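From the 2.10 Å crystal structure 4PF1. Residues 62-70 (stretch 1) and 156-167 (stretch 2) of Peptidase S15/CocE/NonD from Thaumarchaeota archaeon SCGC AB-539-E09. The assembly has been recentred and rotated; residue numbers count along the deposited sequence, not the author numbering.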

# COMPACT_ATOMS: atom_id res chain seq x y z
N ILE A 62 -24.37 34.56 -4.29
CA ILE A 62 -22.92 34.52 -4.46
C ILE A 62 -22.26 33.99 -3.18
O ILE A 62 -22.64 34.38 -2.08
CB ILE A 62 -22.37 35.94 -4.84
CG1 ILE A 62 -22.85 36.37 -6.25
CG2 ILE A 62 -20.82 36.01 -4.73
CD1 ILE A 62 -22.80 37.90 -6.50
N VAL A 63 -21.26 33.12 -3.33
CA VAL A 63 -20.48 32.61 -2.21
C VAL A 63 -19.01 33.07 -2.43
O VAL A 63 -18.37 32.66 -3.40
CB VAL A 63 -20.67 31.08 -1.96
CG1 VAL A 63 -20.27 30.24 -3.16
CG2 VAL A 63 -19.96 30.63 -0.69
N LEU A 64 -18.55 34.02 -1.60
CA LEU A 64 -17.25 34.68 -1.73
C LEU A 64 -16.18 34.12 -0.78
O LEU A 64 -16.44 33.94 0.41
CB LEU A 64 -17.41 36.21 -1.50
CG LEU A 64 -16.14 37.08 -1.42
CD1 LEU A 64 -15.40 37.14 -2.76
CD2 LEU A 64 -16.46 38.48 -0.95
N THR A 65 -14.97 33.92 -1.31
CA THR A 65 -13.80 33.49 -0.53
C THR A 65 -12.62 34.38 -0.93
O THR A 65 -12.32 34.52 -2.12
CB THR A 65 -13.53 31.99 -0.72
OG1 THR A 65 -14.73 31.26 -0.45
CG2 THR A 65 -12.41 31.49 0.19
N ARG A 66 -11.98 35.02 0.05
CA ARG A 66 -10.85 35.92 -0.17
C ARG A 66 -9.58 35.23 0.34
O ARG A 66 -9.50 34.87 1.52
CB ARG A 66 -11.11 37.28 0.51
CG ARG A 66 -12.47 37.88 0.11
CD ARG A 66 -12.68 39.31 0.55
NE ARG A 66 -11.73 40.22 -0.09
CZ ARG A 66 -10.70 40.77 0.53
NH1 ARG A 66 -9.86 41.55 -0.13
NH2 ARG A 66 -10.48 40.54 1.82
N THR A 67 -8.64 34.95 -0.58
CA THR A 67 -7.48 34.10 -0.30
C THR A 67 -6.10 34.71 -0.62
O THR A 67 -5.92 35.32 -1.68
CB THR A 67 -7.64 32.77 -1.11
OG1 THR A 67 -6.56 31.88 -0.83
CG2 THR A 67 -7.75 33.00 -2.63
N PRO A 68 -5.06 34.38 0.20
CA PRO A 68 -3.69 34.74 -0.18
C PRO A 68 -2.99 33.54 -0.86
O PRO A 68 -1.76 33.51 -0.94
CB PRO A 68 -3.05 35.05 1.18
CG PRO A 68 -3.74 34.05 2.12
CD PRO A 68 -5.08 33.67 1.50
N TYR A 69 -3.78 32.51 -1.30
CA TYR A 69 -3.23 31.26 -1.84
C TYR A 69 -3.59 31.00 -3.31
O TYR A 69 -3.82 29.84 -3.68
CB TYR A 69 -3.68 30.06 -0.97
CG TYR A 69 -3.39 30.22 0.51
CD1 TYR A 69 -2.09 30.42 0.97
CD2 TYR A 69 -4.40 30.13 1.45
CE1 TYR A 69 -1.81 30.57 2.32
CE2 TYR A 69 -4.14 30.30 2.81
CZ TYR A 69 -2.84 30.51 3.24
OH TYR A 69 -2.58 30.67 4.58
N HIS A 70 -3.54 32.05 -4.16
CA HIS A 70 -3.73 31.96 -5.62
C HIS A 70 -5.17 31.58 -6.01
O HIS A 70 -5.46 30.40 -6.24
CB HIS A 70 -2.71 30.96 -6.23
CG HIS A 70 -2.31 31.23 -7.64
ND1 HIS A 70 -2.87 32.26 -8.37
CD2 HIS A 70 -1.38 30.61 -8.40
CE1 HIS A 70 -2.29 32.22 -9.56
NE2 HIS A 70 -1.38 31.25 -9.62
N ALA A 156 -22.70 35.58 0.57
CA ALA A 156 -22.22 34.93 1.78
C ALA A 156 -20.72 34.72 1.67
O ALA A 156 -20.22 34.47 0.57
CB ALA A 156 -22.93 33.60 1.99
N ALA A 157 -20.00 34.85 2.79
CA ALA A 157 -18.56 34.64 2.80
C ALA A 157 -18.21 33.38 3.58
O ALA A 157 -18.68 33.21 4.71
CB ALA A 157 -17.85 35.85 3.40
N ILE A 158 -17.46 32.46 2.95
CA ILE A 158 -17.04 31.21 3.58
C ILE A 158 -15.54 30.99 3.34
O ILE A 158 -14.97 31.59 2.41
CB ILE A 158 -17.90 29.98 3.11
CG1 ILE A 158 -17.47 29.44 1.72
CG2 ILE A 158 -19.42 30.28 3.17
CD1 ILE A 158 -18.04 28.05 1.34
N GLY A 159 -14.91 30.16 4.17
CA GLY A 159 -13.49 29.87 4.06
C GLY A 159 -12.86 29.41 5.36
O GLY A 159 -13.39 29.67 6.44
N GLY A 160 -11.72 28.74 5.24
CA GLY A 160 -10.98 28.22 6.38
C GLY A 160 -9.60 28.82 6.55
O GLY A 160 -9.00 29.27 5.57
N SER A 161 -9.08 28.81 7.80
CA SER A 161 -7.75 29.32 8.17
C SER A 161 -7.62 30.83 7.84
O SER A 161 -8.38 31.63 8.41
CB SER A 161 -6.66 28.51 7.47
OG SER A 161 -5.42 28.61 8.15
N TYR A 162 -6.69 31.22 6.93
CA TYR A 162 -6.53 32.62 6.49
C TYR A 162 -7.80 33.08 5.78
O TYR A 162 -8.23 34.22 5.96
CB TYR A 162 -5.31 32.75 5.55
CG TYR A 162 -4.70 34.13 5.48
CD1 TYR A 162 -5.38 35.19 4.87
CD2 TYR A 162 -3.39 34.36 5.91
CE1 TYR A 162 -4.79 36.45 4.75
CE2 TYR A 162 -2.80 35.62 5.79
CZ TYR A 162 -3.50 36.66 5.20
OH TYR A 162 -2.92 37.89 5.07
N GLU A 163 -8.43 32.17 5.00
CA GLU A 163 -9.70 32.45 4.31
C GLU A 163 -10.84 32.58 5.33
O GLU A 163 -11.85 33.21 5.05
CB GLU A 163 -10.01 31.36 3.28
CG GLU A 163 -8.99 31.30 2.15
CD GLU A 163 -9.12 30.13 1.19
OE1 GLU A 163 -10.05 29.31 1.36
OE2 GLU A 163 -8.28 30.03 0.27
N GLY A 164 -10.65 32.00 6.52
CA GLY A 164 -11.57 32.11 7.64
C GLY A 164 -11.41 33.46 8.31
O GLY A 164 -12.39 34.06 8.74
N TYR A 165 -10.15 33.94 8.39
CA TYR A 165 -9.80 35.26 8.93
C TYR A 165 -10.41 36.35 8.05
O TYR A 165 -10.99 37.30 8.57
CB TYR A 165 -8.26 35.41 9.04
CG TYR A 165 -7.78 36.83 9.24
CD1 TYR A 165 -7.69 37.38 10.52
CD2 TYR A 165 -7.36 37.61 8.17
CE1 TYR A 165 -7.24 38.68 10.71
CE2 TYR A 165 -6.92 38.92 8.35
CZ TYR A 165 -6.85 39.45 9.63
OH TYR A 165 -6.39 40.73 9.83
N THR A 166 -10.31 36.19 6.70
CA THR A 166 -10.87 37.17 5.76
C THR A 166 -12.40 37.15 5.83
O THR A 166 -13.02 38.20 5.69
CB THR A 166 -10.36 36.96 4.33
OG1 THR A 166 -10.75 35.67 3.87
CG2 THR A 166 -8.85 37.14 4.22
N THR A 167 -13.00 35.95 6.09
CA THR A 167 -14.46 35.77 6.26
C THR A 167 -14.94 36.60 7.47
O THR A 167 -15.97 37.27 7.38
CB THR A 167 -14.79 34.27 6.39
OG1 THR A 167 -14.52 33.61 5.15
CG2 THR A 167 -16.23 34.01 6.81
O HOH W 1 -12.39 40.10 4.00
O HOH W 2 -13.09 34.96 2.70
O HOH W 3 -4.17 29.40 5.94

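Strand 156-160 lies beside strand 62-67 in parallel register, and the helix that follows it packs against the end of that strand and the turn beyond. About 665 Å² is buried, both sides summed.

Ala156 opens the pairing. Its N donates to Ile62 O (2.9 Å), and its O accepts from Leu64 N (2.8 Å). Its side chain shares a face of the sheet with that of Val63. Ala157 pairs with Leu64, and both side chains lie on the other face. Ala157 CA also approaches Leu64 O at 3.3 Å, a CA-H...O contact.

Ile158 N donates to Leu64 O (3.1 Å), the last backbone bond of the ladder. Beyond it a side chain takes over: Thr65 OG1 donates to Ile158 O (2.9 Å). Ile158 CG1 packs against Val63 CG2 at 3.7 Å, an apolar contact suited to this buried site.

Gly159 has phi/psi of 156/159, which calls for glycine. A CB here would also clash with Glu163 O. Ser161 precedes the helix without a side-chain cap. Water 3 joins its OG (2.7 Å) to Tyr69 OH (2.4 Å).

Tyr162 offers a ring face to Pro68. Pro68 CG sits 3.5 Å from the centroid of the Tyr162 ring, a CH-pi contact. Tyr69 CE2 packs on Tyr162 CB at 3.9 Å.

Glu163 reaches back to the strand with chi1 m and chi2 t. Its OE2 accepts from Thr67 OG1 (2.8 Å). That same Thr67 OG1 accepts from Tyr69 N (2.9 Å), so one hydroxyl ties the turn to the helix. The other carboxylate oxygen is also hydrogen-bonded elsewhere in the structure.

Thr166 points toward the strand, placing its OG1 2.8 Å from Arg66 O. Water 2 donates to Thr166 OG1 (2.7 Å) and accepts from Arg66 N (2.9 Å). Water 1 links Thr166 O (2.6 Å) to Arg66 NH2 (2.9 Å).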